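Local coordinates for protein putative short-chain dehydrogenase/reductase (Burkholderia xenovorans, PDB 5JY1) that binds NAD as a short-chain dehydrogenase/reductase and probably catalyses nicotinamide-dependent oxidation or reduction, possibly of 3-oxoacyl-[acyl-carrier-protein] substrates, at residues N98-T103 with G162-A167; N148-D153 with G248-V253. All coordinates share one frame; numbering follows the deposited sequence.

Segments 98-103 and 148-153, which follow strands 94-97 and 144-149 of the parallel Rossmann sheet, line the cofactor edge beside NAD. Contact 1 brings the first of them against the start of helix 162-182; contact 2 reaches from the second, away from the cofactor, to 250-253, an edge strand of the sheet within this chain. Their centres lie about 14 Å apart, yet they join directly: Tyr164 OH of contact 1 is 3.3 Å from Ser151 CB of contact 2, and Asn165 OD1 packs 3.1 Å from Asp153 CB. Contact 1 meets the nicotinamide ribose through Asn98 and Tyr164, with its loop running on toward the adenine, whereas 148-153 runs beside the nicotinamide ring itself.

Contact 1. Residues N98-T103 with G162-A167; sequences NAFVPT and GDYNTA. With NAD (nicotinamide-adenine-dinucleotide), chain E; EDO (1,2-ethanediol), chain G; ACT (acetate ion), chain H.
At the start of the helix carrying the YxxxK motif of the short-chain dehydrogenase/reductase fold, Tyr164 meets Phe100 and Asp163 meets Thr103, both partners lying in the loop after strand 94-97. The aromatic pair touches through Phe100 CE1 and Tyr164 CE1, 3.6 Å apart, with the ring planes turned 84° to each other in an oblique approach. Round the Phe100 ring, Pro102 N lies over one face and acetate OXT over the opposite one, both offset toward the rim, and the NAD phosphate oxygen O1A is at its edge. Tyr164 extends its ring toward the cofactor because CG stands anti to the backbone N (chi1 177°). There its OH is 2.7 Å from the ribose O2D of NAD; acetate OXT comes still nearer, too close to be read in detail. Lys168, the motif's lysine, also bonds NAD, and the acetate, probably from the crystallisation liquor, may sit near where a substrate oxygen would bind. On the loop side, the other ribose hydroxyl, O3D, donates to Asn98 O at 3.0 Å, while Val101 CG2 lies 3.2 Å from the adenine N7A. The second meeting point is polar. Thr103 and Asp163 approach from opposite directions, and Thr103 OG1 donates over 2.6 Å to the syn lone pair of Asp163 OD2. That oxygen is shared with the hydroxyl of Thr119, while OD1 forms a salt bridge with Lys111. Thr103 OG1 in turn accepts from ethanediol O1 at 3.1 Å.

Contact 2. Residues N148-D153 with G248-V253; sequences NFYSID and GETLHV. With NAD (nicotinamide-adenine-dinucleotide), chain E.
Tyr150 meets Thr250 and His252 where the chain leaves strand 144-149; its side chain reaches past strand 187-194, which lies between this strand and 250-253 in the sheet, packing on Ala193. The walk starts at Asn148, still in the strand, whose side-chain OD1 and ND2 bond Asn97 and Thr175. Phe149 follows; its backbone O takes a bond from Lys168 NZ, the lysine that also holds NAD. At Tyr150 the contact proper begins. Its CG stands between the backbone N and the carbonyl carbon (chi1 78°), directing the ring toward strand 250-253. The phenol end does the touching: OH lies 3.4 Å from Thr250 CB, while CE1 rests 3.8 Å from the methyl CG2 of the same residue. The two side chains cross at about a right angle, and the imidazole of His252 approaches the hydroxyl obliquely, with NE2 3.4 Å from Tyr150 OH. The carbonyl turns from the ring toward the cofactor, Tyr150 O lying 3.4 Å from nicotinamide C6N. Ser151 comes next, at the usual position of the family's active-site serine. Its OG sits 3.4 Å from nicotinamide C5N and also accepts a capping bond from Asp153 N, 3.0 Å long and fairly straight at 163°, which fastens the turn into helix 153-156. On the far strand, His252 N bonds Glu249 OE1 of the third subunit, and the reciprocal bond ties the two copies together. Glu155 joins the polar ends, bonding Tyr150 OH through OE2 and His252 NE2 through OE1. One carboxylate bonds both groups, which probably favours a proton on His252 NE2 and bridges 148-153 to strand 250-253.

Contact 1. Residues N98-T103 with G162-A167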
loop_
_atom_site.group_PDB
_atom_site.type_symbol
_atom_site.label_atom_id
_atom_site.label_comp_id
_atom_site.label_asym_id
_atom_site.label_seq_id
_atom_site.Cartn_x
_atom_site.Cartn_y
_atom_site.Cartn_z
ATOM N N ASN A 98 16.473 -5.857 15.835
ATOM C CA ASN A 98 16.110 -4.559 16.375
ATOM C C ASN A 98 17.261 -3.559 16.422
ATOM O O ASN A 98 16.999 -2.351 16.417
ATOM C CB ASN A 98 15.506 -4.758 17.781
ATOM C CG ASN A 98 15.458 -3.498 18.593
ATOM O OD1 ASN A 98 14.466 -2.763 18.565
ATOM N ND2 ASN A 98 16.516 -3.251 19.361
ATOM N N ALA A 99 18.514 -4.017 16.421
ATOM C CA ALA A 99 19.660 -3.138 16.637
ATOM C C ALA A 99 19.699 -1.993 15.623
ATOM O O ALA A 99 19.322 -2.145 14.460
ATOM C CB ALA A 99 20.959 -3.945 16.564
ATOM N N PHE A 100 20.201 -0.843 16.072
ATOM C CA PHE A 100 20.192 0.378 15.280
ATOM C C PHE A 100 21.393 1.244 15.648
ATOM O O PHE A 100 21.757 1.340 16.824
ATOM C CB PHE A 100 18.876 1.134 15.513
ATOM C CG PHE A 100 18.931 2.589 15.161
ATOM C CD1 PHE A 100 18.834 3.000 13.845
ATOM C CD2 PHE A 100 19.049 3.548 16.150
ATOM C CE1 PHE A 100 18.874 4.339 13.518
ATOM C CE2 PHE A 100 19.089 4.892 15.825
ATOM C CZ PHE A 100 19.005 5.284 14.509
ATOM N N VAL A 101 22.008 1.859 14.638
ATOM C CA VAL A 101 23.070 2.850 14.833
ATOM C C VAL A 101 22.746 4.076 13.986
ATOM O O VAL A 101 22.551 3.949 12.768
ATOM C CB VAL A 101 24.454 2.296 14.463
ATOM C CG1 VAL A 101 25.497 3.386 14.589
ATOM C CG2 VAL A 101 24.818 1.119 15.347
ATOM N N PRO A 102 22.689 5.270 14.569
ATOM C CA PRO A 102 22.345 6.461 13.786
ATOM C C PRO A 102 23.506 7.003 12.966
ATOM O O PRO A 102 24.680 6.840 13.307
ATOM C CB PRO A 102 21.929 7.472 14.862
ATOM C CG PRO A 102 22.733 7.071 16.059
ATOM C CD PRO A 102 22.792 5.563 16.011
ATOM N N THR A 103 23.151 7.654 11.860
ATOM C CA THR A 103 24.051 8.508 11.100
ATOM C C THR A 103 23.607 9.963 11.242
ATOM O O THR A 103 22.476 10.230 11.664
ATOM C CB THR A 103 24.071 8.117 9.612
ATOM O OG1 THR A 103 22.747 8.216 9.062
ATOM C CG2 THR A 103 24.602 6.701 9.435
ATOM N N GLY A 162 17.804 9.799 4.588
ATOM C CA GLY A 162 17.758 9.096 3.307
ATOM C C GLY A 162 18.398 7.716 3.333
ATOM O O GLY A 162 17.871 6.767 2.745
ATOM N N ASP A 163 19.541 7.582 4.015
ATOM C CA ASP A 163 20.206 6.281 4.083
ATOM C C ASP A 163 19.393 5.290 4.909
ATOM O O ASP A 163 19.218 4.130 4.520
ATOM C CB ASP A 163 21.628 6.440 4.648
ATOM C CG ASP A 163 21.674 7.198 5.978
ATOM O OD1 ASP A 163 20.781 8.018 6.266
ATOM O OD2 ASP A 163 22.627 6.979 6.751
ATOM N N TYR A 164 18.904 5.733 6.067
ATOM C CA TYR A 164 18.033 4.921 6.904
ATOM C C TYR A 164 16.791 4.470 6.142
ATOM O O TYR A 164 16.424 3.285 6.164
ATOM C CB TYR A 164 17.671 5.754 8.131
ATOM C CG TYR A 164 16.721 5.151 9.117
ATOM C CD1 TYR A 164 17.172 4.279 10.095
ATOM C CD2 TYR A 164 15.378 5.503 9.115
ATOM C CE1 TYR A 164 16.306 3.741 11.022
ATOM C CE2 TYR A 164 14.505 4.977 10.041
ATOM C CZ TYR A 164 14.975 4.097 10.990
ATOM O OH TYR A 164 14.117 3.565 11.920
ATOM N N ASN A 165 16.145 5.405 5.434
ATOM C CA ASN A 165 14.925 5.083 4.693
ATOM C C ASN A 165 15.183 4.023 3.635
ATOM O O ASN A 165 14.349 3.138 3.410
ATOM C CB ASN A 165 14.350 6.339 4.024
ATOM C CG ASN A 165 14.039 7.452 5.002
ATOM O OD1 ASN A 165 13.870 7.226 6.210
ATOM N ND2 ASN A 165 13.957 8.677 4.485
ATOM N N THR A 166 16.333 4.110 2.964
ATOM C CA THR A 166 16.703 3.134 1.945
ATOM C C THR A 166 16.929 1.756 2.557
ATOM O O THR A 166 16.385 0.755 2.078
ATOM C CB THR A 166 17.955 3.626 1.226
ATOM O OG1 THR A 166 17.644 4.859 0.559
ATOM C CG2 THR A 166 18.446 2.600 0.210
ATOM N N ALA A 167 17.723 1.690 3.627
ATOM C CA ALA A 167 18.040 0.396 4.232
ATOM C C ALA A 167 16.800 -0.254 4.834
ATOM O O ALA A 167 16.577 -1.459 4.657
ATOM C CB ALA A 167 19.125 0.564 5.294
HETATM P PA NAD E . 18.014 2.601 20.419
HETATM O O1A NAD E . 19.017 3.547 19.831
HETATM O O2A NAD E . 17.318 3.146 21.658
HETATM O O5B NAD E . 18.719 1.129 20.777
HETATM C C5B NAD E . 19.576 0.612 19.822
HETATM C C4B NAD E . 20.275 -0.669 20.435
HETATM O O4B NAD E . 20.985 -1.227 19.514
HETATM C C3B NAD E . 21.281 -0.198 21.542
HETATM O O3B NAD E . 21.127 -0.976 22.690
HETATM C C2B NAD E . 22.626 -0.412 20.890
HETATM O O2B NAD E . 23.715 -0.563 21.924
HETATM C C1B NAD E . 22.417 -1.512 20.190
HETATM N N9A NAD E . 23.406 -1.663 19.138
HETATM C C8A NAD E . 23.925 -0.680 18.399
HETATM N N7A NAD E . 24.789 -1.216 17.560
HETATM C C5A NAD E . 24.809 -2.533 17.779
HETATM C C6A NAD E . 25.552 -3.548 17.173
HETATM N N6A NAD E . 26.544 -3.623 16.109
HETATM N N1A NAD E . 25.395 -4.797 17.568
HETATM C C2A NAD E . 24.504 -5.087 18.574
HETATM N N3A NAD E . 23.785 -4.109 19.174
HETATM C C4A NAD E . 23.951 -2.815 18.752
HETATM O O3 NAD E . 16.907 2.252 19.246
HETATM P PN NAD E . 15.278 2.282 19.333
HETATM O O1N NAD E . 14.805 3.726 19.285
HETATM O O2N NAD E . 14.715 1.600 20.594
HETATM O O5D NAD E . 14.731 1.534 17.960
HETATM C C5D NAD E . 14.818 0.113 17.869
HETATM C C4D NAD E . 14.322 -0.362 16.464
HETATM O O4D NAD E . 13.165 0.224 16.160
HETATM C C3D NAD E . 15.325 0.103 15.403
HETATM O O3D NAD E . 15.439 -0.804 14.413
HETATM C C2D NAD E . 14.684 1.406 14.867
HETATM O O2D NAD E . 15.268 1.672 13.525
HETATM C C1D NAD E . 13.399 1.123 14.844
HETATM N N1N NAD E . 12.558 2.306 14.942
HETATM C C2N NAD E . 12.366 2.929 16.135
HETATM C C3N NAD E . 11.562 4.067 16.228
HETATM C C7N NAD E . 11.346 4.771 17.548
HETATM O O7N NAD E . 10.501 5.646 17.655
HETATM N N7N NAD E . 12.125 4.427 18.672
HETATM C C4N NAD E . 10.958 4.559 15.099
HETATM C C5N NAD E . 11.139 3.940 13.913
HETATM C C6N NAD E . 11.945 2.795 13.829
HETATM C C1 EDO G . 19.854 7.485 11.454
HETATM O O1 EDO G . 20.453 6.679 10.428
HETATM C C2 EDO G . 18.355 7.607 11.203
HETATM O O2 EDO G . 17.677 7.899 12.433
HETATM C C ACT H . 14.790 5.399 14.839
HETATM O O ACT H . 14.180 6.398 14.407
HETATM O OXT ACT H . 15.016 4.499 14.003
HETATM C CH3 ACT H . 15.222 5.290 16.272
#

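Contact 2. Residues N148-D153 with G248-V253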
loop_
_atom_site.group_PDB
_atom_site.type_symbol
_atom_site.label_atom_id
_atom_site.label_comp_id
_atom_site.label_asym_id
_atom_site.label_seq_id
_atom_site.Cartn_x
_atom_site.Cartn_y
_atom_site.Cartn_z
ATOM N N ASN A 148 11.040 -8.391 12.118
ATOM C CA ASN A 148 11.948 -7.340 11.687
ATOM C C ASN A 148 11.341 -5.978 12.000
ATOM O O ASN A 148 10.135 -5.847 12.198
ATOM C CB ASN A 148 12.246 -7.459 10.190
ATOM C CG ASN A 148 13.017 -8.715 9.864
ATOM O OD1 ASN A 148 13.796 -9.194 10.688
ATOM N ND2 ASN A 148 12.804 -9.263 8.668
ATOM N N PHE A 149 12.192 -4.961 12.087
ATOM C CA PHE A 149 11.750 -3.605 12.384
ATOM C C PHE A 149 12.112 -2.683 11.231
ATOM O O PHE A 149 13.274 -2.616 10.824
ATOM C CB PHE A 149 12.362 -3.091 13.689
ATOM C CG PHE A 149 11.653 -3.585 14.917
ATOM C CD1 PHE A 149 10.559 -2.907 15.416
ATOM C CD2 PHE A 149 12.061 -4.740 15.553
ATOM C CE1 PHE A 149 9.889 -3.358 16.544
ATOM C CE2 PHE A 149 11.401 -5.195 16.685
ATOM C CZ PHE A 149 10.314 -4.503 17.182
ATOM N N TYR A 150 11.116 -1.980 10.703
ATOM C CA TYR A 150 11.401 -0.952 9.712
ATOM C C TYR A 150 10.875 0.356 10.293
ATOM O O TYR A 150 10.849 0.507 11.522
ATOM C CB TYR A 150 10.831 -1.325 8.330
ATOM C CG TYR A 150 9.342 -1.137 8.106
ATOM C CD1 TYR A 150 8.407 -1.934 8.758
ATOM C CD2 TYR A 150 8.878 -0.191 7.193
ATOM C CE1 TYR A 150 7.040 -1.765 8.530
ATOM C CE2 TYR A 150 7.537 -0.016 6.961
ATOM C CZ TYR A 150 6.621 -0.799 7.628
ATOM O OH TYR A 150 5.289 -0.610 7.388
ATOM N N SER A 151 10.480 1.316 9.462
ATOM C CA SER A 151 10.112 2.614 9.996
ATOM C C SER A 151 9.104 3.298 9.088
ATOM O O SER A 151 9.144 3.155 7.860
ATOM C CB SER A 151 11.339 3.520 10.172
ATOM O OG SER A 151 10.947 4.820 10.600
ATOM N N ILE A 152 8.214 4.071 9.712
ATOM C CA ILE A 152 7.319 4.960 8.978
ATOM C C ILE A 152 8.100 5.930 8.097
ATOM O O ILE A 152 7.572 6.410 7.087
ATOM C CB ILE A 152 6.399 5.706 9.973
ATOM C CG1 ILE A 152 5.326 6.508 9.239
ATOM C CG2 ILE A 152 7.208 6.650 10.848
ATOM C CD1 ILE A 152 4.324 7.135 10.168
ATOM N N ASP A 153 9.362 6.217 8.449
ATOM C CA ASP A 153 10.186 7.097 7.618
ATOM C C ASP A 153 10.365 6.551 6.205
ATOM O O ASP A 153 10.568 7.333 5.263
ATOM C CB ASP A 153 11.562 7.306 8.259
ATOM C CG ASP A 153 11.527 8.216 9.482
ATOM O OD1 ASP A 153 10.460 8.786 9.824
ATOM O OD2 ASP A 153 12.604 8.384 10.085
ATOM N N GLY A 248 4.476 -12.219 6.211
ATOM C CA GLY A 248 4.767 -11.259 5.157
ATOM C C GLY A 248 4.129 -9.905 5.347
ATOM O O GLY A 248 4.095 -9.114 4.396
ATOM N N GLU A 249 3.637 -9.605 6.547
ATOM C CA GLU A 249 2.895 -8.379 6.780
ATOM C C GLU A 249 3.777 -7.296 7.383
ATOM O O GLU A 249 4.825 -7.566 7.970
ATOM C CB GLU A 249 1.710 -8.648 7.713
ATOM C CG GLU A 249 0.530 -9.316 7.018
ATOM C CD GLU A 249 -0.146 -8.375 6.035
ATOM O OE1 GLU A 249 -1.116 -7.697 6.425
ATOM O OE2 GLU A 249 0.308 -8.287 4.875
ATOM N N THR A 250 3.331 -6.054 7.210
ATOM C CA THR A 250 3.884 -4.891 7.884
ATOM C C THR A 250 2.808 -4.342 8.811
ATOM O O THR A 250 1.644 -4.255 8.417
ATOM C CB THR A 250 4.305 -3.813 6.874
ATOM O OG1 THR A 250 3.228 -3.580 5.945
ATOM C CG2 THR A 250 5.548 -4.244 6.117
ATOM N N LEU A 251 3.176 -4.010 10.044
ATOM C CA LEU A 251 2.206 -3.476 10.992
ATOM C C LEU A 251 2.789 -2.237 11.654
ATOM O O LEU A 251 3.907 -2.274 12.185
ATOM C CB LEU A 251 1.812 -4.517 12.056
ATOM C CG LEU A 251 0.659 -4.076 12.965
ATOM C CD1 LEU A 251 -0.666 -4.045 12.203
ATOM C CD2 LEU A 251 0.572 -4.980 14.197
ATOM N N HIS A 252 2.037 -1.139 11.609
ATOM C CA HIS A 252 2.443 0.068 12.308
ATOM C C HIS A 252 2.002 -0.010 13.761
ATOM O O HIS A 252 0.824 -0.251 14.044
ATOM C CB HIS A 252 1.837 1.300 11.638
ATOM C CG HIS A 252 2.282 1.480 10.217
ATOM N ND1 HIS A 252 1.669 0.840 9.165
ATOM C CD2 HIS A 252 3.295 2.203 9.684
ATOM C CE1 HIS A 252 2.277 1.172 8.036
ATOM N NE2 HIS A 252 3.266 2.000 8.324
ATOM N N VAL A 253 2.948 0.220 14.678
ATOM C CA VAL A 253 2.667 0.230 16.118
ATOM C C VAL A 253 3.106 1.587 16.651
ATOM O O VAL A 253 4.217 1.744 17.178
ATOM C CB VAL A 253 3.370 -0.936 16.841
ATOM C CG1 VAL A 253 2.915 -1.003 18.306
ATOM C CG2 VAL A 253 3.045 -2.252 16.154
HETATM P PA NAD E . 18.014 2.601 20.419
HETATM O O1A NAD E . 19.017 3.547 19.831
HETATM O O2A NAD E . 17.318 3.146 21.658
HETATM O O5B NAD E . 18.719 1.129 20.777
HETATM C C5B NAD E . 19.576 0.612 19.822
HETATM C C4B NAD E . 20.275 -0.669 20.435
HETATM O O4B NAD E . 20.985 -1.227 19.514
HETATM C C3B NAD E . 21.281 -0.198 21.542
HETATM O O3B NAD E . 21.127 -0.976 22.690
HETATM C C2B NAD E . 22.626 -0.412 20.890
HETATM O O2B NAD E . 23.715 -0.563 21.924
HETATM C C1B NAD E . 22.417 -1.512 20.190
HETATM N N9A NAD E . 23.406 -1.663 19.138
HETATM C C8A NAD E . 23.925 -0.680 18.399
HETATM N N7A NAD E . 24.789 -1.216 17.560
HETATM C C5A NAD E . 24.809 -2.533 17.779
HETATM C C6A NAD E . 25.552 -3.548 17.173
HETATM N N6A NAD E . 26.544 -3.623 16.109
HETATM N N1A NAD E . 25.395 -4.797 17.568
HETATM C C2A NAD E . 24.504 -5.087 18.574
HETATM N N3A NAD E . 23.785 -4.109 19.174
HETATM C C4A NAD E . 23.951 -2.815 18.752
HETATM O O3 NAD E . 16.907 2.252 19.246
HETATM P PN NAD E . 15.278 2.282 19.333
HETATM O O1N NAD E . 14.805 3.726 19.285
HETATM O O2N NAD E . 14.715 1.600 20.594
HETATM O O5D NAD E . 14.731 1.534 17.960
HETATM C C5D NAD E . 14.818 0.113 17.869
HETATM C C4D NAD E . 14.322 -0.362 16.464
HETATM O O4D NAD E . 13.165 0.224 16.160
HETATM C C3D NAD E . 15.325 0.103 15.403
HETATM O O3D NAD E . 15.439 -0.804 14.413
HETATM C C2D NAD E . 14.684 1.406 14.867
HETATM O O2D NAD E . 15.268 1.672 13.525
HETATM C C1D NAD E . 13.399 1.123 14.844
HETATM N N1N NAD E . 12.558 2.306 14.942
HETATM C C2N NAD E . 12.366 2.929 16.135
HETATM C C3N NAD E . 11.562 4.067 16.228
HETATM C C7N NAD E . 11.346 4.771 17.548
HETATM O O7N NAD E . 10.501 5.646 17.655
HETATM N N7N NAD E . 12.125 4.427 18.672
HETATM C C4N NAD E . 10.958 4.559 15.099
HETATM C C5N NAD E . 11.139 3.940 13.913
HETATM C C6N NAD E . 11.945 2.795 13.829
#